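Local coordinates for protein AxyAgu115A (Amphibacillus xylanus NBRC 15112, PDB 6NPS) that probably removes glucuronic acid side groups from arabinoglucuronoxylan, acting as an alpha-glucuronidase of glycoside hydrolase family 115, at residues K169-F173 and K209-L213; L446-N450 and F464-A468; S118-G122 and D236-I241. The protein carries 3 engineered substitutions. All coordinates share one frame; numbering follows the deposited sequence.

In the fold
The three contacts trace a path from the N-terminal part of the chain into the eight parallel strands of the GH115 TIM barrel. Contact 1 pairs strands 170-174 and 212-214; contact 2 lays helix 458-469 against strand 446-450, on the other flank of 170-174. Their centres lie about 7 Å apart, and they touch. Contact 3, its centre about 11 Å from that of contact 1 and touching it, joins helix 120-133, which follows strand 109-117 of the four-stranded mixed sheet, to the end of helix 230-238 and strand 241-242. It opens before contact 1 and closes after it; contact 2 comes last. First and last barrel strands meet, and an N-terminal helix is tied to the barrel.

Contact 1: K169-F173 and K209-L213; sequences KYRGF and KGNYL
Arg-171 and Asn-211 show how two polar side chains can fasten the start of a parallel strand pair. Beyond CB of Arg-171, CG packs on Ala-468 CB of helix 458-469, and CD comes near the carbonyl oxygen of Lys-209. The chain bends at chi3 (-55°), which brings the guanidinium back to the 209-213 backbone. There NE and NH2 take that oxygen side-on, Arg-171 NE at 2.9 Å from Lys-209 O and Arg-171 NH2 at 2.8 Å from the same atom, which lies in the guanidinium plane. CZ faces the amide of Asn-211, which lies over one side of the guanidinium, their planes 43° apart. At the tips, Arg-171 NH1 turns to Val-168 O, and NH2 also forms a salt bridge with Glu-95.

Asn-211 reads the backbone of the first strand with both ends of its amide. Asn-211 ND2 donates to Lys-169 O at 2.9 Å, in the carbonyl plane and nearly straight (167°), while Asn-211 OD1 accepts from Arg-171 N at 2.8 Å, which probably holds the amide in one orientation. ND2 has a second acceptor in Glu-95. The main chain completes the grip, Asn-211 N reaching Arg-171 O at 2.8 Å.

Farther along, the close strand pairing of Gly-172 with Tyr-212 brings Gly-172 CA within 3.1 Å of Tyr-212 O. On the face bearing Phe-173 and Leu-213, Leu-213 CD1 approaches Phe-173 CE1 at 3.6 Å. Strand 170-174 thus lies between strands 212-214 and 446-450, with Phe-173 covered by helices 195-207 and 458-469.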
loop_
_atom_site.group_PDB
_atom_site.type_symbol
_atom_site.label_atom_id
_atom_site.label_comp_id
_atom_site.label_asym_id
_atom_site.label_seq_id
_atom_site.Cartn_x
_atom_site.Cartn_y
_atom_site.Cartn_z
ATOM N N LYS A 169 47.517 1.675 -22.565
ATOM C CA LYS A 169 48.837 1.809 -21.933
ATOM C C LYS A 169 48.835 1.452 -20.440
ATOM O O LYS A 169 49.753 0.755 -19.962
ATOM C CB LYS A 169 49.374 3.215 -22.121
ATOM C CG LYS A 169 50.870 3.293 -21.719
ATOM C CD LYS A 169 51.461 4.677 -22.021
ATOM C CE LYS A 169 52.974 4.699 -21.769
ATOM N NZ LYS A 169 53.567 6.071 -21.935
ATOM N N TYR A 170 47.835 1.925 -19.681
ATOM C CA TYR A 170 47.702 1.625 -18.252
ATOM C C TYR A 170 46.363 0.935 -17.989
ATOM O O TYR A 170 45.313 1.453 -18.383
ATOM C CB TYR A 170 47.786 2.900 -17.431
ATOM C CG TYR A 170 49.070 3.675 -17.676
ATOM C CD1 TYR A 170 50.308 3.150 -17.281
ATOM C CD2 TYR A 170 49.061 4.917 -18.328
ATOM C CE1 TYR A 170 51.460 3.854 -17.459
ATOM C CE2 TYR A 170 50.258 5.637 -18.523
ATOM C CZ TYR A 170 51.442 5.083 -18.086
ATOM O OH TYR A 170 52.647 5.731 -18.263
ATOM N N ARG A 171 46.399 -0.213 -17.303
ATOM C CA ARG A 171 45.250 -1.137 -17.276
ATOM C C ARG A 171 45.159 -1.719 -15.873
ATOM O O ARG A 171 46.119 -2.348 -15.412
ATOM C CB ARG A 171 45.398 -2.304 -18.290
ATOM C CG ARG A 171 45.764 -1.963 -19.749
ATOM C CD ARG A 171 46.207 -3.228 -20.560
ATOM N NE ARG A 171 47.316 -3.948 -19.928
ATOM C CZ ARG A 171 48.584 -3.518 -19.913
ATOM N NH1 ARG A 171 48.916 -2.374 -20.538
ATOM N NH2 ARG A 171 49.514 -4.259 -19.314
ATOM N N GLY A 172 44.042 -1.521 -15.177
ATOM C CA GLY A 172 43.962 -2.129 -13.862
ATOM C C GLY A 172 42.640 -1.904 -13.161
ATOM O O GLY A 172 41.605 -1.656 -13.788
ATOM N N PHE A 173 42.705 -1.961 -11.828
ATOM C CA PHE A 173 41.516 -1.853 -11.023
ATOM C C PHE A 173 41.799 -1.143 -9.692
ATOM O O PHE A 173 42.942 -0.891 -9.293
ATOM C CB PHE A 173 40.886 -3.246 -10.801
ATOM C CG PHE A 173 41.805 -4.255 -10.081
ATOM C CD1 PHE A 173 41.936 -4.245 -8.671
ATOM C CD2 PHE A 173 42.493 -5.226 -10.803
ATOM C CE1 PHE A 173 42.748 -5.181 -8.010
ATOM C CE2 PHE A 173 43.311 -6.185 -10.156
ATOM C CZ PHE A 173 43.440 -6.162 -8.750
ATOM N N LYS A 209 47.290 -9.600 -16.848
ATOM C CA LYS A 209 48.034 -8.714 -17.748
ATOM C C LYS A 209 47.766 -7.225 -17.483
ATOM O O LYS A 209 47.923 -6.387 -18.394
ATOM C CB LYS A 209 47.766 -9.066 -19.214
ATOM C CG LYS A 209 48.040 -10.565 -19.493
ATOM C CD LYS A 209 47.626 -10.990 -20.877
ATOM C CE LYS A 209 46.115 -10.940 -21.039
ATOM N NZ LYS A 209 45.456 -12.262 -20.791
ATOM N N GLY A 210 47.285 -6.895 -16.270
ATOM C CA GLY A 210 47.154 -5.516 -15.856
ATOM C C GLY A 210 48.512 -4.975 -15.386
ATOM O O GLY A 210 49.507 -5.708 -15.206
ATOM N N ASN A 211 48.576 -3.641 -15.209
ATOM C CA ASN A 211 49.818 -3.045 -14.728
ATOM C C ASN A 211 49.594 -1.873 -13.773
ATOM O O ASN A 211 50.578 -1.251 -13.362
ATOM C CB ASN A 211 50.730 -2.578 -15.918
ATOM C CG ASN A 211 50.070 -1.488 -16.797
ATOM O OD1 ASN A 211 48.986 -1.005 -16.486
ATOM N ND2 ASN A 211 50.743 -1.092 -17.893
ATOM N N TYR A 212 48.358 -1.578 -13.359
ATOM C CA TYR A 212 48.063 -0.338 -12.652
ATOM C C TYR A 212 47.044 -0.623 -11.554
ATOM O O TYR A 212 46.092 -1.362 -11.787
ATOM C CB TYR A 212 47.514 0.702 -13.647
ATOM C CG TYR A 212 47.143 2.101 -13.122
ATOM C CD1 TYR A 212 45.860 2.602 -13.303
ATOM C CD2 TYR A 212 48.110 2.946 -12.547
ATOM C CE1 TYR A 212 45.510 3.857 -12.889
ATOM C CE2 TYR A 212 47.747 4.229 -12.099
ATOM C CZ TYR A 212 46.466 4.682 -12.304
ATOM O OH TYR A 212 46.089 5.935 -11.886
ATOM N N LEU A 213 47.235 -0.039 -10.371
ATOM C CA LEU A 213 46.373 -0.333 -9.222
ATOM C C LEU A 213 46.068 0.940 -8.428
ATOM O O LEU A 213 46.982 1.736 -8.177
ATOM C CB LEU A 213 47.076 -1.359 -8.305
ATOM C CG LEU A 213 46.385 -1.738 -6.994
ATOM C CD1 LEU A 213 45.156 -2.600 -7.266
ATOM C CD2 LEU A 213 47.370 -2.487 -6.106
#

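Contact 2: L446-N450 and F464-A468; sequences LWIVN and FLDLA
In the TIM barrel of this enzyme, strand 446-450 is backed by helix 458-469, and Phe-464 of the helix slots between Trp-447 and Val-449 of the strand. The short segments run almost exactly antiparallel (177°), their axes 9.7 Å apart. With CG anti to the backbone N (chi1 -176°), the Phe-464 ring extends from the helix toward the strand. Over one of its faces sits Val-449 CG1, 3.8 Å from the ring centroid of Phe-464 in a CH-pi contact, and the valine and the phenylalanine point opposite ways as they pass.

The opposite face is taken by Trp-447, whose CE3 lies above it toward the rim. The two aromatic planes meet obliquely, at 46°, and Trp-447 CB touches Phe-464 CZ at 3.8 Å. Beyond Phe-464, the indole reaches one turn along the helix: Leu-467 CG meets its edge at Trp-447 CZ3, 3.7 Å away, and the methyl of Ala-468 packs obliquely, with CB 3.6 Å from Trp-447 CE3.

No hydrogen bond crosses this interface. The indole's polar atom, NE1, donates instead to Val-443 O, which probably helps to fix the ring's rotation, and Met-435 of helix 428-440 adds a further apolar wall. Such apolar interlocking of a barrel strand with the helix that follows it is typical of the layer between strands and helices in TIM barrels.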
loop_
_atom_site.group_PDB
_atom_site.type_symbol
_atom_site.label_atom_id
_atom_site.label_comp_id
_atom_site.label_asym_id
_atom_site.label_seq_id
_atom_site.Cartn_x
_atom_site.Cartn_y
_atom_site.Cartn_z
ATOM N N LEU A 446 44.545 5.035 -20.447
ATOM C CA LEU A 446 44.414 4.466 -19.117
ATOM C C LEU A 446 42.995 3.955 -18.943
ATOM O O LEU A 446 42.045 4.673 -19.259
ATOM C CB LEU A 446 44.753 5.538 -18.054
ATOM C CG LEU A 446 44.741 5.091 -16.594
ATOM C CD1 LEU A 446 45.708 5.969 -15.751
ATOM C CD2 LEU A 446 43.352 5.245 -16.030
ATOM N N TRP A 447 42.844 2.732 -18.425
ATOM C CA TRP A 447 41.535 2.170 -18.122
ATOM C C TRP A 447 41.610 1.588 -16.726
ATOM O O TRP A 447 42.437 0.703 -16.470
ATOM C CB TRP A 447 41.121 1.018 -19.072
ATOM C CG TRP A 447 40.614 1.337 -20.439
ATOM C CD1 TRP A 447 40.684 2.538 -21.113
ATOM C CD2 TRP A 447 39.987 0.408 -21.335
ATOM N NE1 TRP A 447 40.118 2.405 -22.357
ATOM C CE2 TRP A 447 39.694 1.103 -22.524
ATOM C CE3 TRP A 447 39.646 -0.952 -21.244
ATOM C CZ2 TRP A 447 39.077 0.491 -23.609
ATOM C CZ3 TRP A 447 39.014 -1.561 -22.349
ATOM C CH2 TRP A 447 38.764 -0.831 -23.511
ATOM N N ILE A 448 40.724 2.016 -15.834
ATOM C CA ILE A 448 40.705 1.404 -14.513
ATOM C C ILE A 448 39.247 1.153 -14.106
ATOM O O ILE A 448 38.359 1.954 -14.415
ATOM C CB ILE A 448 41.465 2.304 -13.512
ATOM C CG1 ILE A 448 41.497 1.652 -12.118
ATOM C CG2 ILE A 448 40.868 3.736 -13.504
ATOM C CD1 ILE A 448 42.641 2.177 -11.193
ATOM N N VAL A 449 38.983 0.031 -13.437
ATOM C CA VAL A 449 37.613 -0.283 -13.024
ATOM C C VAL A 449 37.544 -0.421 -11.513
ATOM O O VAL A 449 38.411 -1.027 -10.893
ATOM C CB VAL A 449 37.056 -1.533 -13.758
ATOM C CG1 VAL A 449 38.024 -2.763 -13.628
ATOM C CG2 VAL A 449 35.654 -1.915 -13.215
ATOM N N ASN A 450 36.502 0.162 -10.914
ATOM C CA ASN A 450 36.213 -0.061 -9.506
ATOM C C ASN A 450 35.612 -1.450 -9.310
ATOM O O ASN A 450 34.504 -1.730 -9.803
ATOM C CB ASN A 450 35.237 1.017 -9.002
ATOM C CG ASN A 450 34.989 0.954 -7.501
ATOM O OD1 ASN A 450 35.039 -0.113 -6.861
ATOM N ND2 ASN A 450 34.725 2.126 -6.914
ATOM N N PHE A 464 37.466 -7.165 -18.816
ATOM C CA PHE A 464 37.868 -5.765 -18.892
ATOM C C PHE A 464 39.362 -5.649 -19.184
ATOM O O PHE A 464 39.779 -4.919 -20.100
ATOM C CB PHE A 464 37.513 -5.087 -17.563
ATOM C CG PHE A 464 37.780 -3.585 -17.520
ATOM C CD1 PHE A 464 38.964 -3.107 -16.995
ATOM C CD2 PHE A 464 36.803 -2.683 -17.912
ATOM C CE1 PHE A 464 39.232 -1.718 -16.921
ATOM C CE2 PHE A 464 37.032 -1.304 -17.866
ATOM C CZ PHE A 464 38.260 -0.815 -17.340
ATOM N N LEU A 465 40.174 -6.437 -18.479
ATOM C CA LEU A 465 41.619 -6.401 -18.682
ATOM C C LEU A 465 42.067 -7.169 -19.937
ATOM O O LEU A 465 43.134 -6.858 -20.500
ATOM C CB LEU A 465 42.318 -6.942 -17.422
ATOM C CG LEU A 465 42.141 -6.011 -16.196
ATOM C CD1 LEU A 465 42.805 -6.571 -14.962
ATOM C CD2 LEU A 465 42.701 -4.609 -16.473
ATOM N N ASP A 466 41.285 -8.150 -20.408
ATOM C CA ASP A 466 41.640 -8.803 -21.670
ATOM C C ASP A 466 41.332 -7.885 -22.830
ATOM O O ASP A 466 42.077 -7.835 -23.810
ATOM C CB ASP A 466 40.863 -10.122 -21.841
ATOM C CG ASP A 466 41.661 -11.341 -21.400
ATOM O OD1 ASP A 466 42.878 -11.370 -21.677
ATOM O OD2 ASP A 466 41.069 -12.270 -20.772
ATOM N N LEU A 467 40.219 -7.159 -22.724
ATOM C CA LEU A 467 39.857 -6.125 -23.688
ATOM C C LEU A 467 40.894 -5.007 -23.731
ATOM O O LEU A 467 41.304 -4.573 -24.818
ATOM C CB LEU A 467 38.466 -5.578 -23.312
ATOM C CG LEU A 467 37.859 -4.556 -24.274
ATOM C CD1 LEU A 467 37.759 -5.179 -25.668
ATOM C CD2 LEU A 467 36.491 -4.100 -23.743
ATOM N N ALA A 468 41.348 -4.537 -22.560
ATOM C CA ALA A 468 42.375 -3.491 -22.514
ATOM C C ALA A 468 43.684 -3.979 -23.119
ATOM O O ALA A 468 44.397 -3.219 -23.793
ATOM C CB ALA A 468 42.636 -3.025 -21.066
#

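Contact 3: S118-G122 and D236-I241; sequences SDKRG and DEYGVI
The backbone of Gly-239 turns to positive phi (75°) at the end of helix 230-238, closing it in a Schellman motif whose carbonyls meet Lys-120 and Arg-121 from the first turn of helix 120-133. The motif ends the helix by its own backbone bonds; here two cationic side chains also take carbonyls at the helix end.

Lys-120 reaches the last helical turn. Its chain leaves its own helix extended, then bends at chi3 (53°), which carries the ammonium over the helix end. Lys-120 NZ lies 3.1 Å from Asp-236 O, approaching in the carbonyl plane, and 3.1 Å from Glu-237 O, where it stands well above the plane, away from a lone pair. The methylenes are used as well, Lys-120 CD resting 3.4 Å from Glu-237 O and Lys-120 CE 3.8 Å from Gly-239 CA, an approach made close by the lack of a side chain on the glycine. A positive group at the C-terminal end of a helix is probably favoured by the helix dipole.

Arg-121 takes the carbonyl of Gly-239 itself, two residues beyond Glu-237. Arg-121 NH1 donates to Gly-239 O at 2.7 Å, a moderately bent bond (144°), while Ile-241 lays its CG1 and CD1 over one face of the guanidinium, the side chains crossing at about a right angle. The charge has two further partners: NE forms a salt bridge with Glu-95, and NH1 with Glu-295. Glu-95 is the residue that also serves contact 1, so it connects this junction with the strand pair.

Helix 120-133 itself begins at an N-cap, where Asp-119 OD1 accepts from Gly-122 N at 2.8 Å, while Asp-119 OD2 accepts from the backbone N of Glu-95.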
loop_
_atom_site.group_PDB
_atom_site.type_symbol
_atom_site.label_atom_id
_atom_site.label_comp_id
_atom_site.label_asym_id
_atom_site.label_seq_id
_atom_site.Cartn_x
_atom_site.Cartn_y
_atom_site.Cartn_z
ATOM N N SER A 118 60.791 -7.413 -23.195
ATOM C CA SER A 118 61.360 -6.132 -23.616
ATOM C C SER A 118 61.687 -5.248 -22.426
ATOM O O SER A 118 62.521 -4.341 -22.542
ATOM C CB SER A 118 60.391 -5.386 -24.526
ATOM O OG SER A 118 59.217 -5.016 -23.778
ATOM N N ASP A 119 61.046 -5.501 -21.303
ATOM C CA ASP A 119 61.176 -4.711 -20.078
ATOM C C ASP A 119 60.668 -5.623 -18.962
ATOM O O ASP A 119 60.296 -6.772 -19.215
ATOM C CB ASP A 119 60.405 -3.380 -20.192
ATOM C CG ASP A 119 58.893 -3.580 -20.621
ATOM O OD1 ASP A 119 58.302 -4.646 -20.333
ATOM O OD2 ASP A 119 58.286 -2.665 -21.244
ATOM N N LYS A 120 60.625 -5.120 -17.729
ATOM C CA LYS A 120 60.256 -5.979 -16.606
ATOM C C LYS A 120 58.877 -6.619 -16.804
ATOM O O LYS A 120 58.715 -7.847 -16.667
ATOM C CB LYS A 120 60.291 -5.187 -15.309
ATOM C CG LYS A 120 59.582 -5.903 -14.185
ATOM C CD LYS A 120 60.074 -5.449 -12.821
ATOM C CE LYS A 120 60.011 -3.961 -12.686
ATOM N NZ LYS A 120 60.592 -3.502 -11.389
ATOM N N ARG A 121 57.857 -5.804 -17.107
ATOM C CA ARG A 121 56.513 -6.366 -17.186
ATOM C C ARG A 121 56.350 -7.291 -18.402
ATOM O O ARG A 121 55.602 -8.274 -18.324
ATOM C CB ARG A 121 55.470 -5.229 -17.196
ATOM C CG ARG A 121 55.125 -4.646 -15.795
ATOM C CD ARG A 121 53.979 -3.588 -15.890
ATOM N NE ARG A 121 54.386 -2.419 -16.673
ATOM C CZ ARG A 121 55.138 -1.442 -16.174
ATOM N NH1 ARG A 121 55.533 -1.496 -14.900
ATOM N NH2 ARG A 121 55.497 -0.411 -16.940
ATOM N N GLY A 122 57.031 -6.996 -19.517
ATOM C CA GLY A 122 57.060 -7.920 -20.642
ATOM C C GLY A 122 57.595 -9.286 -20.251
ATOM O O GLY A 122 57.073 -10.315 -20.690
ATOM N N ASP A 236 56.596 -1.768 -6.508
ATOM C CA ASP A 236 57.669 -1.276 -7.359
ATOM C C ASP A 236 58.586 -2.410 -7.811
ATOM O O ASP A 236 59.048 -2.413 -8.949
ATOM C CB ASP A 236 58.452 -0.225 -6.594
ATOM C CG ASP A 236 59.657 0.264 -7.358
ATOM O OD1 ASP A 236 59.472 1.094 -8.286
ATOM O OD2 ASP A 236 60.776 -0.182 -7.022
ATOM N N GLU A 237 58.856 -3.378 -6.933
ATOM C CA GLU A 237 59.631 -4.558 -7.318
ATOM C C GLU A 237 58.948 -5.340 -8.454
ATOM O O GLU A 237 59.591 -5.747 -9.431
ATOM C CB GLU A 237 59.832 -5.442 -6.093
ATOM C CG GLU A 237 60.793 -6.571 -6.302
ATOM C CD GLU A 237 61.088 -7.341 -5.030
ATOM O OE1 GLU A 237 60.263 -7.302 -4.085
ATOM O OE2 GLU A 237 62.156 -7.990 -4.983
ATOM N N TYR A 238 57.647 -5.566 -8.338
ATOM C CA TYR A 238 56.931 -6.279 -9.373
ATOM C C TYR A 238 56.647 -5.427 -10.606
ATOM O O TYR A 238 56.220 -5.978 -11.626
ATOM C CB TYR A 238 55.601 -6.780 -8.832
ATOM C CG TYR A 238 55.636 -8.032 -7.973
ATOM C CD1 TYR A 238 56.244 -9.213 -8.428
ATOM C CD2 TYR A 238 55.024 -8.048 -6.733
ATOM C CE1 TYR A 238 56.242 -10.358 -7.648
ATOM C CE2 TYR A 238 55.020 -9.173 -5.953
ATOM C CZ TYR A 238 55.625 -10.331 -6.402
ATOM O OH TYR A 238 55.609 -11.449 -5.601
ATOM N N GLY A 239 56.829 -4.111 -10.540
ATOM C CA GLY A 239 56.407 -3.266 -11.644
ATOM C C GLY A 239 54.908 -3.060 -11.720
ATOM O O GLY A 239 54.396 -2.744 -12.795
ATOM N N VAL A 240 54.184 -3.231 -10.615
ATOM C CA VAL A 240 52.809 -2.756 -10.511
ATOM C C VAL A 240 52.866 -1.241 -10.316
ATOM O O VAL A 240 53.390 -0.761 -9.311
ATOM C CB VAL A 240 52.064 -3.442 -9.363
ATOM C CG1 VAL A 240 50.670 -2.798 -9.136
ATOM C CG2 VAL A 240 51.957 -4.942 -9.640
ATOM N N ILE A 241 52.345 -0.489 -11.284
ATOM C CA ILE A 241 52.360 0.973 -11.246
ATOM C C ILE A 241 51.268 1.421 -10.283
ATOM O O ILE A 241 50.094 1.073 -10.454
ATOM C CB ILE A 241 52.120 1.556 -12.648
ATOM C CG1 ILE A 241 53.085 0.952 -13.694
ATOM C CG2 ILE A 241 52.216 3.038 -12.654
ATOM C CD1 ILE A 241 52.596 1.165 -15.138
#